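Local structure of phosphopantothenoylcysteine decarboxylase (Cryptococcus neoformans, 6EOA) at residues A[47-52]-A[220-225]; A[85-90]-A[99-104]; A[146-151]-A[186-191]; A[150-155]-A[159-164]. The protein binds flavin mononucleotide as a homotrimer and probably decarboxylates phosphopantothenoylcysteine in coenzyme A biosynthesis. All blocks are in the same frame, centred on the assembly; numbering follows the deposited sequence.

Contact 1: A[47-52]-A[220-225]; sequences SIKAPD and TDWRDI
Trp-222 and Asp-52 join the first turns of two helices, 222-237 and 50-59, on the surface of the flavoprotein's parallel alpha/beta fold. CB of Asp-52 sits almost exactly over the six-membered ring of Trp-222, 3.6 Å from its centroid and 4° off the ring normal, a CH-pi contact made by the methylene while the carboxylate is turned elsewhere. The backbone also touches the ring, Asp-52 O lying 3.4 Å from Trp-222 CZ3. Trp-222 reaches across because its CG stands between the backbone N and the carbonyl carbon (chi1 70°). Lys-49, its chain bent at chi2, crosses the indole at about a right angle and brings CD to 3.9 Å from CD1 of Trp-222; a long aliphatic chain suits this exposed flank. The other face of the indole is covered by CG of Arg-223, and NE1 stands 3.5 Å above the plane of that residue's guanidinium, the two planes being steeply inclined. A salt bridge from Arg-223 NH1 to OD2 of Asp-221, 2.7 Å, anchors the arginine, and Asp-221 as N-cap also accepts from Arg-223 N. The indole is thus sandwiched between a methylene and an arginine whose charge Asp-221 meets, and cohesion here is essentially apolar.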
loop_
_atom_site.group_PDB
_atom_site.type_symbol
_atom_site.label_atom_id
_atom_site.label_comp_id
_atom_site.label_asym_id
_atom_site.label_seq_id
_atom_site.Cartn_x
_atom_site.Cartn_y
_atom_site.Cartn_z
ATOM N N SER A 47 -7.871 -14.552 12.976
ATOM C CA SER A 47 -8.473 -15.134 11.777
ATOM C C SER A 47 -8.662 -16.645 11.913
ATOM O O SER A 47 -9.412 -17.253 11.151
ATOM C CB SER A 47 -7.621 -14.835 10.539
ATOM O OG SER A 47 -7.969 -13.592 9.961
ATOM N N ILE A 48 -7.968 -17.246 12.875
ATOM C CA ILE A 48 -8.125 -18.666 13.173
ATOM C C ILE A 48 -9.568 -18.971 13.598
ATOM O O ILE A 48 -10.081 -20.069 13.366
ATOM C CB ILE A 48 -7.133 -19.111 14.273
ATOM C CG1 ILE A 48 -5.701 -19.039 13.747
ATOM C CG2 ILE A 48 -7.430 -20.527 14.753
ATOM C CD1 ILE A 48 -4.680 -19.671 14.674
ATOM N N LYS A 49 -10.229 -17.983 14.192
ATOM C CA LYS A 49 -11.613 -18.141 14.631
ATOM C C LYS A 49 -12.638 -17.803 13.545
ATOM O O LYS A 49 -13.845 -17.915 13.770
ATOM C CB LYS A 49 -11.874 -17.282 15.870
ATOM C CG LYS A 49 -10.974 -17.627 17.040
ATOM C CD LYS A 49 -11.156 -19.085 17.435
ATOM C CE LYS A 49 -10.287 -19.457 18.621
ATOM N NZ LYS A 49 -10.421 -20.901 18.952
ATOM N N ALA A 50 -12.163 -17.387 12.375
ATOM C CA ALA A 50 -13.058 -17.089 11.254
ATOM C C ALA A 50 -13.910 -18.301 10.836
ATOM O O ALA A 50 -15.105 -18.141 10.572
ATOM C CB ALA A 50 -12.264 -16.559 10.057
ATOM N N PRO A 51 -13.315 -19.514 10.773
ATOM C CA PRO A 51 -14.167 -20.675 10.480
ATOM C C PRO A 51 -15.262 -20.936 11.523
ATOM O O PRO A 51 -16.338 -21.402 11.150
ATOM C CB PRO A 51 -13.171 -21.837 10.450
ATOM C CG PRO A 51 -11.893 -21.209 10.045
ATOM C CD PRO A 51 -11.886 -19.884 10.738
ATOM N N ASP A 52 -14.998 -20.646 12.795
ATOM C CA ASP A 52 -16.006 -20.831 13.840
ATOM C C ASP A 52 -17.175 -19.863 13.663
ATOM O O ASP A 52 -18.330 -20.211 13.916
ATOM C CB ASP A 52 -15.382 -20.650 15.224
ATOM C CG ASP A 52 -14.333 -21.697 15.528
ATOM O OD1 ASP A 52 -14.712 -22.829 15.893
ATOM O OD2 ASP A 52 -13.128 -21.388 15.395
ATOM N N THR A 220 -12.693 -9.094 20.132
ATOM C CA THR A 220 -13.939 -9.482 20.773
ATOM C C THR A 220 -14.153 -10.964 20.514
ATOM O O THR A 220 -13.960 -11.426 19.387
ATOM C CB THR A 220 -15.128 -8.678 20.231
ATOM O OG1 THR A 220 -14.835 -7.276 20.297
ATOM C CG2 THR A 220 -16.393 -8.984 21.020
ATOM N N ASP A 221 -14.514 -11.713 21.553
ATOM C CA ASP A 221 -14.685 -13.155 21.415
ATOM C C ASP A 221 -15.646 -13.470 20.271
ATOM O O ASP A 221 -16.673 -12.811 20.120
ATOM C CB ASP A 221 -15.183 -13.775 22.720
ATOM C CG ASP A 221 -15.154 -15.289 22.684
ATOM O OD1 ASP A 221 -14.070 -15.869 22.914
ATOM O OD2 ASP A 221 -16.213 -15.897 22.424
ATOM N N TRP A 222 -15.295 -14.461 19.457
ATOM C CA TRP A 222 -16.034 -14.733 18.231
ATOM C C TRP A 222 -17.502 -15.064 18.499
ATOM O O TRP A 222 -18.370 -14.777 17.674
ATOM C CB TRP A 222 -15.368 -15.864 17.442
ATOM C CG TRP A 222 -15.472 -17.222 18.071
ATOM C CD1 TRP A 222 -14.579 -17.804 18.923
ATOM C CD2 TRP A 222 -16.524 -18.177 17.880
ATOM N NE1 TRP A 222 -15.013 -19.057 19.280
ATOM C CE2 TRP A 222 -16.205 -19.310 18.654
ATOM C CE3 TRP A 222 -17.705 -18.181 17.131
ATOM C CZ2 TRP A 222 -17.025 -20.436 18.704
ATOM C CZ3 TRP A 222 -18.518 -19.300 17.181
ATOM C CH2 TRP A 222 -18.174 -20.412 17.963
ATOM N N ARG A 223 -17.783 -15.654 19.655
ATOM C CA ARG A 223 -19.164 -15.947 20.028
ATOM C C ARG A 223 -19.923 -14.651 20.286
ATOM O O ARG A 223 -21.110 -14.541 19.982
ATOM C CB ARG A 223 -19.215 -16.854 21.258
ATOM C CG ARG A 223 -18.592 -18.215 21.029
ATOM C CD ARG A 223 -18.443 -18.987 22.327
ATOM N NE ARG A 223 -17.306 -19.899 22.268
ATOM C CZ ARG A 223 -16.088 -19.605 22.715
ATOM N NH1 ARG A 223 -15.850 -18.419 23.265
ATOM N NH2 ARG A 223 -15.109 -20.496 22.618
ATOM N N ASP A 224 -19.229 -13.666 20.844
ATOM C CA ASP A 224 -19.831 -12.360 21.056
ATOM C C ASP A 224 -20.092 -11.691 19.714
ATOM O O ASP A 224 -21.135 -11.070 19.522
ATOM C CB ASP A 224 -18.939 -11.489 21.941
ATOM C CG ASP A 224 -18.818 -12.031 23.354
ATOM O OD1 ASP A 224 -19.743 -12.745 23.797
ATOM O OD2 ASP A 224 -17.801 -11.745 24.021
ATOM N N ILE A 225 -19.150 -11.840 18.786
ATOM C CA ILE A 225 -19.316 -11.332 17.425
ATOM C C ILE A 225 -20.583 -11.866 16.775
ATOM O O ILE A 225 -21.357 -11.110 16.187
ATOM C CB ILE A 225 -18.126 -11.708 16.522
ATOM C CG1 ILE A 225 -16.808 -11.306 17.176
ATOM C CG2 ILE A 225 -18.269 -11.052 15.155
ATOM C CD1 ILE A 225 -16.654 -9.831 17.304
#

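Contact 2: A[85-90]-A[99-104]; sequences SVRSAL and EHFGVR
Val-86 and Phe-101 are the residues of closest backbone approach, their CA atoms 7.8 Å apart, where the last turns of helix 79-89 face an irregular loop whose peptide before Gly-102 is cis. The gap is filled by the benzyl group of Phe-101, directed at the helix. Its ring and the valine slide past each other in opposite directions, and CG1 of Val-86 settles over one face, 3.6 Å from Phe-101 CD2. Measured to the ring centroid this CH-pi contact is 4.0 Å long and 28° off the normal, so the methyl lies toward the CG-CD2 side of the ring. CG1 can do this because it is anti to the backbone N (chi1 169°), which brings that branch over the ring. A branched, compact residue suits a buried helical position pressed against an aromatic ring. Helix 79-89 and the loop lie in the connection between the parallel strands 63-69 and 105-106, the loop leading directly into the latter, an edge strand; Val-103, two residues on from Phe-101, packs on helix 50-59 and strand 63-69. Farther out on the ring, Arg-87 crosses at about a right angle, its CG 3.7 Å from CZ of Phe-101. Its chain runs extended from CG to NE, and NE too touches the CE2-CZ end, 4.0 Å from Phe-101 CE2, the guanidinium meeting the ring obliquely with the planes 72° apart. Beyond the ring NH2 forms a long, weak ion pair with Glu-80. His-100 ND1 hydrogen-bonds Asp-83, giving the loop a polar tie to an earlier turn of the same helix.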
loop_
_atom_site.group_PDB
_atom_site.type_symbol
_atom_site.label_atom_id
_atom_site.label_comp_id
_atom_site.label_asym_id
_atom_site.label_seq_id
_atom_site.Cartn_x
_atom_site.Cartn_y
_atom_site.Cartn_z
ATOM N N SER A 85 -15.565 -26.717 9.552
ATOM C CA SER A 85 -16.259 -25.988 10.602
ATOM C C SER A 85 -17.768 -25.950 10.361
ATOM O O SER A 85 -18.558 -25.962 11.309
ATOM C CB SER A 85 -15.696 -24.570 10.709
ATOM O OG SER A 85 -16.195 -23.902 11.851
ATOM N N VAL A 86 -18.166 -25.911 9.092
ATOM C CA VAL A 86 -19.581 -25.950 8.740
ATOM C C VAL A 86 -20.176 -27.321 9.067
ATOM O O VAL A 86 -21.244 -27.417 9.680
ATOM C CB VAL A 86 -19.801 -25.625 7.246
ATOM C CG1 VAL A 86 -21.228 -25.933 6.837
ATOM C CG2 VAL A 86 -19.461 -24.164 6.966
ATOM N N ARG A 87 -19.477 -28.381 8.669
ATOM C CA ARG A 87 -19.919 -29.742 8.969
ATOM C C ARG A 87 -20.031 -29.973 10.468
ATOM O O ARG A 87 -20.965 -30.619 10.940
ATOM C CB ARG A 87 -18.964 -30.771 8.367
ATOM C CG ARG A 87 -18.849 -30.719 6.861
ATOM C CD ARG A 87 -17.938 -31.824 6.366
ATOM N NE ARG A 87 -17.525 -31.588 4.989
ATOM C CZ ARG A 87 -16.337 -31.109 4.644
ATOM N NH1 ARG A 87 -15.437 -30.821 5.578
ATOM N NH2 ARG A 87 -16.045 -30.921 3.367
ATOM N N SER A 88 -19.063 -29.445 11.206
ATOM C CA SER A 88 -19.045 -29.569 12.656
ATOM C C SER A 88 -20.277 -28.920 13.279
ATOM O O SER A 88 -20.902 -29.484 14.177
ATOM C CB SER A 88 -17.771 -28.943 13.224
ATOM O OG SER A 88 -17.759 -29.005 14.636
ATOM N N ALA A 89 -20.625 -27.734 12.789
ATOM C CA ALA A 89 -21.766 -26.991 13.310
ATOM C C ALA A 89 -23.095 -27.600 12.866
ATOM O O ALA A 89 -24.094 -27.503 13.577
ATOM C CB ALA A 89 -21.686 -25.535 12.879
ATOM N N LEU A 90 -23.102 -28.231 11.696
ATOM C CA LEU A 90 -24.332 -28.808 11.153
ATOM C C LEU A 90 -24.454 -30.303 11.433
ATOM O O LEU A 90 -25.320 -30.974 10.868
ATOM C CB LEU A 90 -24.417 -28.560 9.646
ATOM C CG LEU A 90 -24.530 -27.100 9.202
ATOM C CD1 LEU A 90 -24.648 -27.014 7.690
ATOM C CD2 LEU A 90 -25.712 -26.428 9.880
ATOM N N GLU A 99 -18.814 -27.440 -3.279
ATOM C CA GLU A 99 -19.583 -26.210 -3.407
ATOM C C GLU A 99 -19.518 -25.400 -2.114
ATOM O O GLU A 99 -19.949 -24.250 -2.076
ATOM C CB GLU A 99 -21.036 -26.511 -3.783
ATOM C CG GLU A 99 -21.177 -27.324 -5.064
ATOM C CD GLU A 99 -20.355 -26.761 -6.216
ATOM O OE1 GLU A 99 -19.690 -27.555 -6.914
ATOM O OE2 GLU A 99 -20.377 -25.531 -6.432
ATOM N N HIS A 100 -18.974 -26.017 -1.065
ATOM C CA HIS A 100 -18.703 -25.357 0.218
ATOM C C HIS A 100 -19.966 -24.846 0.927
ATOM O O HIS A 100 -19.907 -23.876 1.686
ATOM C CB HIS A 100 -17.710 -24.202 0.023
ATOM C CG HIS A 100 -16.508 -24.566 -0.796
ATOM N ND1 HIS A 100 -15.764 -25.703 -0.567
ATOM C CD2 HIS A 100 -15.916 -23.935 -1.839
ATOM C CE1 HIS A 100 -14.770 -25.761 -1.435
ATOM N NE2 HIS A 100 -14.839 -24.699 -2.218
ATOM N N PHE A 101 -21.105 -25.469 0.626
ATOM C CA PHE A 101 -22.346 -25.371 1.420
ATOM C C PHE A 101 -23.332 -24.166 1.382
ATOM O O PHE A 101 -24.251 -24.170 2.199
ATOM C CB PHE A 101 -21.994 -25.557 2.903
ATOM C CG PHE A 101 -21.586 -26.951 3.264
ATOM C CD1 PHE A 101 -22.506 -27.983 3.232
ATOM C CD2 PHE A 101 -20.286 -27.229 3.659
ATOM C CE1 PHE A 101 -22.137 -29.270 3.570
ATOM C CE2 PHE A 101 -19.910 -28.515 4.003
ATOM C CZ PHE A 101 -20.839 -29.538 3.957
ATOM N N GLY A 102 -23.219 -23.146 0.527
ATOM C CA GLY A 102 -22.113 -22.844 -0.353
ATOM C C GLY A 102 -21.599 -21.537 0.216
ATOM O O GLY A 102 -22.240 -20.493 0.086
ATOM N N VAL A 103 -20.446 -21.605 0.875
ATOM C CA VAL A 103 -19.815 -20.428 1.454
ATOM C C VAL A 103 -18.393 -20.367 0.906
ATOM O O VAL A 103 -17.478 -20.986 1.449
ATOM C CB VAL A 103 -19.762 -20.408 2.992
ATOM C CG1 VAL A 103 -19.121 -19.117 3.481
ATOM C CG2 VAL A 103 -21.158 -20.572 3.576
ATOM N N ARG A 104 -18.208 -19.627 -0.179
ATOM C CA ARG A 104 -16.885 -19.499 -0.764
ATOM C C ARG A 104 -16.101 -18.390 -0.074
ATOM O O ARG A 104 -16.635 -17.322 0.227
ATOM C CB ARG A 104 -16.977 -19.244 -2.274
ATOM C CG ARG A 104 -16.020 -18.174 -2.777
ATOM C CD ARG A 104 -15.785 -18.289 -4.275
ATOM N NE ARG A 104 -14.861 -19.374 -4.603
ATOM C CZ ARG A 104 -14.174 -19.457 -5.740
ATOM N NH1 ARG A 104 -14.299 -18.516 -6.669
ATOM N NH2 ARG A 104 -13.356 -20.482 -5.946
#

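Contact 3: A[146-151]-A[186-191]; sequences KIAGGI and TRHLAV
Ala-148 meets His-188 and Val-191 in a small apolar contact between helices 141-149 and 183-195. Its methyl does most of the touching. CB of Ala-148 lies 3.8 Å from both CB and CG of His-188, approaching the imidazole obliquely near its root and leaving the ring nitrogens apart from the contact. CG1 of Val-191 touches the same methyl from another direction, 4.1 Å from Ala-148 CB, and that branch also reaches the backbone, 3.9 Å from Ala-148 O. Val-191 CG1 is placed there by standing anti to the backbone N (chi1 167°). His-188 and Val-191, one turn apart, both lie against the alanine, whose small side chain lets the CA atoms of Ala-148 and His-188 come within 5.5 Å.

The C-terminal end of helix 141-149 is capped just beyond. Gly-150 has positive phi, and the bonds into the last turn, among them Ile-151 N to Lys-146 O at 3.0 Å, form a Schellman motif; glycine suits that conformation.

Charged groups look outward to the trimer. Lys-146 bridges to Asp-142 of its own chain and to Asp-153 of the third subunit, while Arg-187 pairs with Asp-195 of that subunit. His-188 also packs against Leu-144 and Ala-145 of helix 141-149 and against Gly-149 of the third subunit, so the helix pair adjoins the trimer interface. Helix 141-149 follows strand 133-139, and helix 183-195 comes after strand 169-173 and the short helix 177-180; the two strands are neighbours in the parallel sheet.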
loop_
_atom_site.group_PDB
_atom_site.type_symbol
_atom_site.label_atom_id
_atom_site.label_comp_id
_atom_site.label_asym_id
_atom_site.label_seq_id
_atom_site.Cartn_x
_atom_site.Cartn_y
_atom_site.Cartn_z
ATOM N N LYS A 146 -5.453 1.245 6.336
ATOM C CA LYS A 146 -5.845 1.344 4.928
ATOM C C LYS A 146 -7.253 1.911 4.776
ATOM O O LYS A 146 -7.501 2.744 3.901
ATOM C CB LYS A 146 -5.767 -0.018 4.241
ATOM C CG LYS A 146 -4.353 -0.525 3.993
ATOM C CD LYS A 146 -4.343 -1.443 2.788
ATOM C CE LYS A 146 -3.499 -2.684 3.015
ATOM N NZ LYS A 146 -2.034 -2.422 2.929
ATOM N N ILE A 147 -8.169 1.451 5.623
ATOM C CA ILE A 147 -9.544 1.941 5.613
ATOM C C ILE A 147 -9.585 3.433 5.929
ATOM O O ILE A 147 -10.234 4.211 5.223
ATOM C CB ILE A 147 -10.428 1.182 6.625
ATOM C CG1 ILE A 147 -10.623 -0.268 6.179
ATOM C CG2 ILE A 147 -11.781 1.868 6.778
ATOM C CD1 ILE A 147 -11.230 -1.163 7.241
ATOM N N ALA A 148 -8.880 3.824 6.987
ATOM C CA ALA A 148 -8.814 5.221 7.397
ATOM C C ALA A 148 -8.148 6.068 6.322
ATOM O O ALA A 148 -8.462 7.245 6.166
ATOM C CB ALA A 148 -8.069 5.354 8.715
ATOM N N GLY A 149 -7.229 5.460 5.579
ATOM C CA GLY A 149 -6.523 6.159 4.522
ATOM C C GLY A 149 -7.268 6.193 3.199
ATOM O O GLY A 149 -6.907 6.951 2.302
ATOM N N GLY A 150 -8.306 5.371 3.071
ATOM C CA GLY A 150 -9.106 5.346 1.858
ATOM C C GLY A 150 -8.471 4.523 0.754
ATOM O O GLY A 150 -8.920 4.546 -0.392
ATOM N N ILE A 151 -7.420 3.793 1.106
ATOM C CA ILE A 151 -6.734 2.922 0.165
ATOM C C ILE A 151 -7.584 1.698 -0.152
ATOM O O ILE A 151 -8.135 1.074 0.751
ATOM C CB ILE A 151 -5.371 2.489 0.722
ATOM C CG1 ILE A 151 -4.417 3.679 0.705
ATOM C CG2 ILE A 151 -4.792 1.337 -0.086
ATOM C CD1 ILE A 151 -3.045 3.350 1.177
ATOM N N THR A 186 -5.768 5.126 17.573
ATOM C CA THR A 186 -6.908 5.898 18.046
ATOM C C THR A 186 -7.332 6.953 17.028
ATOM O O THR A 186 -8.511 7.279 16.920
ATOM C CB THR A 186 -6.596 6.581 19.386
ATOM O OG1 THR A 186 -5.436 7.409 19.240
ATOM C CG2 THR A 186 -6.328 5.534 20.455
ATOM N N ARG A 187 -6.368 7.485 16.284
ATOM C CA ARG A 187 -6.670 8.437 15.221
ATOM C C ARG A 187 -7.405 7.759 14.057
ATOM O O ARG A 187 -8.236 8.382 13.396
ATOM C CB ARG A 187 -5.389 9.105 14.720
ATOM C CG ARG A 187 -5.603 10.091 13.580
ATOM C CD ARG A 187 -4.300 10.756 13.155
ATOM N NE ARG A 187 -3.766 11.628 14.198
ATOM C CZ ARG A 187 -2.570 12.210 14.153
ATOM N NH1 ARG A 187 -1.768 12.012 13.112
ATOM N NH2 ARG A 187 -2.174 12.987 15.151
ATOM N N HIS A 188 -7.100 6.488 13.811
ATOM C CA HIS A 188 -7.760 5.738 12.741
ATOM C C HIS A 188 -9.133 5.243 13.179
ATOM O O HIS A 188 -10.076 5.228 12.383
ATOM C CB HIS A 188 -6.899 4.558 12.287
ATOM C CG HIS A 188 -5.619 4.963 11.625
ATOM N ND1 HIS A 188 -4.603 4.071 11.355
ATOM C CD2 HIS A 188 -5.185 6.170 11.186
ATOM C CE1 HIS A 188 -3.601 4.708 10.777
ATOM N NE2 HIS A 188 -3.930 5.982 10.661
ATOM N N LEU A 189 -9.241 4.831 14.440
ATOM C CA LEU A 189 -10.531 4.457 15.003
ATOM C C LEU A 189 -11.465 5.656 14.961
ATOM O O LEU A 189 -12.660 5.512 14.727
ATOM C CB LEU A 189 -10.389 3.947 16.442
ATOM C CG LEU A 189 -9.687 2.605 16.671
ATOM C CD1 LEU A 189 -9.564 2.328 18.169
ATOM C CD2 LEU A 189 -10.423 1.469 15.968
ATOM N N ALA A 190 -10.905 6.841 15.182
ATOM C CA ALA A 190 -11.674 8.081 15.146
ATOM C C ALA A 190 -12.206 8.362 13.744
ATOM O O ALA A 190 -13.389 8.651 13.571
ATOM C CB ALA A 190 -10.824 9.247 15.634
ATOM N N VAL A 191 -11.323 8.281 12.751
ATOM C CA VAL A 191 -11.709 8.460 11.354
ATOM C C VAL A 191 -12.763 7.431 10.947
ATOM O O VAL A 191 -13.799 7.768 10.379
ATOM C CB VAL A 191 -10.489 8.344 10.415
ATOM C CG1 VAL A 191 -10.937 8.223 8.965
ATOM C CG2 VAL A 191 -9.565 9.535 10.596
#

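Contact 4: A[150-155]-A[159-164]; sequences GICDSL and LLRALG. With FMN (flavin mononucleotide), chain B.
Arg-161 and Gly-150 form the tightly held polar part of this contact: the arginine folds back from helix 155-162 and gives its NE-H to Gly-150 O, 3.2 Å away and nearly straight at 165°. The carbonyl oxygen lies at the edge of the guanidinium, close to its plane, while the donor is tilted 22° from the carbonyl plane. Bends at chi2 and chi3 turn the chain back toward the loop. Its other end is held across the buried interface, NH1 bonding Thr-185 of the second subunit. There too Cys-152 N bonds Asp-142 of that subunit, an acidic side chain well suited to receive a backbone N-H. Beside the arginine the packing is looser: Cys-152 SG only approaches Arg-161 CG, at 4.0 Å. At the helix start, Leu-159 N donates to Leu-155 O (3.0 Å), the ordinary helical link between residues four apart, and Leu-155 packs on helix 123-130.

The segment 150-155 is the connection between helices 141-149 and 155-162, with Ser-154 as N-cap of the latter, and in this flavoprotein trimer it also forms one wall of a cofactor site belonging mostly to the second subunit. Cys-152 O lies against FMN O3', so close in the model that the bond's exact geometry is doubtful, and CA of Asp-153 is 3.2 Å from FMN O4'. The more open side is that of Asp-153 and Ser-154, both partly exposed.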
loop_
_atom_site.group_PDB
_atom_site.type_symbol
_atom_site.label_atom_id
_atom_site.label_comp_id
_atom_site.label_asym_id
_atom_site.label_seq_id
_atom_site.Cartn_x
_atom_site.Cartn_y
_atom_site.Cartn_z
ATOM N N GLY A 150 -8.306 5.371 3.071
ATOM C CA GLY A 150 -9.106 5.346 1.858
ATOM C C GLY A 150 -8.471 4.523 0.754
ATOM O O GLY A 150 -8.920 4.546 -0.392
ATOM N N ILE A 151 -7.420 3.793 1.106
ATOM C CA ILE A 151 -6.734 2.922 0.165
ATOM C C ILE A 151 -7.584 1.698 -0.152
ATOM O O ILE A 151 -8.135 1.074 0.751
ATOM C CB ILE A 151 -5.371 2.489 0.722
ATOM C CG1 ILE A 151 -4.417 3.679 0.705
ATOM C CG2 ILE A 151 -4.792 1.337 -0.086
ATOM C CD1 ILE A 151 -3.045 3.350 1.177
ATOM N N CYS A 152 -7.696 1.359 -1.435
ATOM C CA CYS A 152 -8.550 0.246 -1.833
ATOM C C CYS A 152 -7.964 -0.620 -2.945
ATOM O O CYS A 152 -8.614 -0.850 -3.962
ATOM C CB CYS A 152 -9.930 0.765 -2.253
ATOM S SG CYS A 152 -9.924 2.294 -3.215
ATOM N N ASP A 153 -6.751 -1.130 -2.733
ATOM C CA ASP A 153 -6.091 -1.968 -3.734
ATOM C C ASP A 153 -6.236 -3.460 -3.436
ATOM O O ASP A 153 -5.353 -4.257 -3.751
ATOM C CB ASP A 153 -4.604 -1.596 -3.863
ATOM C CG ASP A 153 -3.870 -1.601 -2.527
ATOM O OD1 ASP A 153 -4.440 -2.068 -1.518
ATOM O OD2 ASP A 153 -2.707 -1.141 -2.495
ATOM N N SER A 154 -7.359 -3.834 -2.835
ATOM C CA SER A 154 -7.674 -5.241 -2.611
ATOM C C SER A 154 -9.182 -5.426 -2.659
ATOM O O SER A 154 -9.925 -4.448 -2.651
ATOM C CB SER A 154 -7.114 -5.719 -1.269
ATOM O OG SER A 154 -7.777 -5.079 -0.193
ATOM N N LEU A 155 -9.634 -6.677 -2.715
ATOM C CA LEU A 155 -11.065 -6.957 -2.739
ATOM C C LEU A 155 -11.751 -6.386 -1.505
ATOM O O LEU A 155 -12.792 -5.732 -1.604
ATOM C CB LEU A 155 -11.318 -8.463 -2.831
ATOM C CG LEU A 155 -12.780 -8.893 -2.678
ATOM C CD1 LEU A 155 -13.654 -8.236 -3.742
ATOM C CD2 LEU A 155 -12.901 -10.410 -2.737
ATOM N N LEU A 159 -14.417 -3.251 -1.604
ATOM C CA LEU A 159 -15.778 -3.499 -1.136
ATOM C C LEU A 159 -16.223 -2.438 -0.133
ATOM O O LEU A 159 -17.300 -1.855 -0.272
ATOM C CB LEU A 159 -15.888 -4.890 -0.508
ATOM C CG LEU A 159 -17.181 -5.178 0.261
ATOM C CD1 LEU A 159 -18.404 -4.955 -0.621
ATOM C CD2 LEU A 159 -17.174 -6.592 0.826
ATOM N N LEU A 160 -15.389 -2.192 0.873
ATOM C CA LEU A 160 -15.698 -1.196 1.897
ATOM C C LEU A 160 -15.827 0.205 1.305
ATOM O O LEU A 160 -16.721 0.962 1.676
ATOM C CB LEU A 160 -14.628 -1.212 2.990
ATOM C CG LEU A 160 -14.701 -2.399 3.954
ATOM C CD1 LEU A 160 -13.372 -2.613 4.656
ATOM C CD2 LEU A 160 -15.812 -2.190 4.966
ATOM N N ARG A 161 -14.935 0.536 0.374
ATOM C CA ARG A 161 -14.938 1.850 -0.263
ATOM C C ARG A 161 -16.179 2.048 -1.127
ATOM O O ARG A 161 -16.656 3.169 -1.289
ATOM C CB ARG A 161 -13.679 2.034 -1.111
ATOM C CG ARG A 161 -13.450 3.455 -1.610
ATOM C CD ARG A 161 -13.055 4.392 -0.470
ATOM N NE ARG A 161 -11.959 5.284 -0.850
ATOM C CZ ARG A 161 -12.110 6.372 -1.595
ATOM N NH1 ARG A 161 -13.313 6.704 -2.042
ATOM N NH2 ARG A 161 -11.061 7.128 -1.894
ATOM N N ALA A 162 -16.702 0.955 -1.674
ATOM C CA ALA A 162 -17.824 1.023 -2.605
ATOM C C ALA A 162 -19.182 0.964 -1.914
ATOM O O ALA A 162 -20.206 1.186 -2.555
ATOM C CB ALA A 162 -17.723 -0.094 -3.632
ATOM N N LEU A 163 -19.193 0.668 -0.618
ATOM C CA LEU A 163 -20.449 0.525 0.119
ATOM C C LEU A 163 -21.333 1.767 0.054
ATOM O O LEU A 163 -20.845 2.883 -0.113
ATOM C CB LEU A 163 -20.178 0.194 1.587
ATOM C CG LEU A 163 -19.751 -1.229 1.927
ATOM C CD1 LEU A 163 -19.644 -1.371 3.427
ATOM C CD2 LEU A 163 -20.732 -2.239 1.361
ATOM N N GLY A 164 -22.638 1.556 0.179
ATOM C CA GLY A 164 -23.573 2.648 0.367
ATOM C C GLY A 164 -23.860 2.786 1.849
ATOM O O GLY A 164 -23.670 1.831 2.605
HETATM N N1 FMN B . -11.730 1.506 -9.045
HETATM C C2 FMN B . -12.066 2.807 -9.368
HETATM O O2 FMN B . -11.712 3.729 -8.631
HETATM N N3 FMN B . -12.805 3.066 -10.511
HETATM C C4 FMN B . -13.208 2.032 -11.334
HETATM O O4 FMN B . -13.861 2.275 -12.349
HETATM C C4A FMN B . -12.868 0.718 -11.011
HETATM N N5 FMN B . -13.262 -0.328 -11.824
HETATM C C5A FMN B . -12.915 -1.627 -11.499
HETATM C C6 FMN B . -13.306 -2.684 -12.317
HETATM C C7 FMN B . -12.958 -3.991 -11.991
HETATM C C7M FMN B . -13.385 -5.128 -12.875
HETATM C C8 FMN B . -12.214 -4.239 -10.840
HETATM C C8M FMN B . -11.829 -5.640 -10.464
HETATM C C9 FMN B . -11.824 -3.186 -10.024
HETATM C C9A FMN B . -12.173 -1.880 -10.348
HETATM N N10 FMN B . -11.779 -0.832 -9.535
HETATM C C10 FMN B . -12.125 0.464 -9.860
HETATM C "C1'" FMN B . -10.980 -1.099 -8.294
HETATM C "C2'" FMN B . -9.494 -0.909 -8.580
HETATM O "O2'" FMN B . -9.130 -1.528 -9.799
HETATM C "C3'" FMN B . -8.661 -1.482 -7.443
HETATM O "O3'" FMN B . -8.876 -0.681 -6.302
HETATM C "C4'" FMN B . -7.182 -1.490 -7.811
HETATM O "O4'" FMN B . -6.455 -2.287 -6.902
HETATM C "C5'" FMN B . -6.635 -0.069 -7.807
HETATM O "O5'" FMN B . -5.346 -0.060 -8.376
HETATM P P FMN B . -4.728 1.316 -8.952
HETATM O O1P FMN B . -4.307 2.183 -7.787
HETATM O O2P FMN B . -5.733 2.073 -9.793
HETATM O O3P FMN B . -3.534 0.969 -9.801
#

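Contacts 3 and 4 form one unit: they share Gly-150 and Ile-151, their centres are 13 Å apart, and Ile-147 CD1 packs 3.7 Å from Leu-160 CD1. Contact 4 touches an FMN held chiefly by the second subunit, whereas His-188 of contact 3 lies about 11 Å from a bound FMN. Contacts 1 and 2 are also linked, through Ser-85 OG and Pro-51 O at 2.6 Å, a probable hydrogen bond tying helix 79-89 to helix 50-59. Lys-49 of contact 1 is about 11 Å from FMN; contact 2 lies away from the flavin site. The centres of contacts 2 and 3, 33 Å apart, fall on opposite sides of the chain's centre.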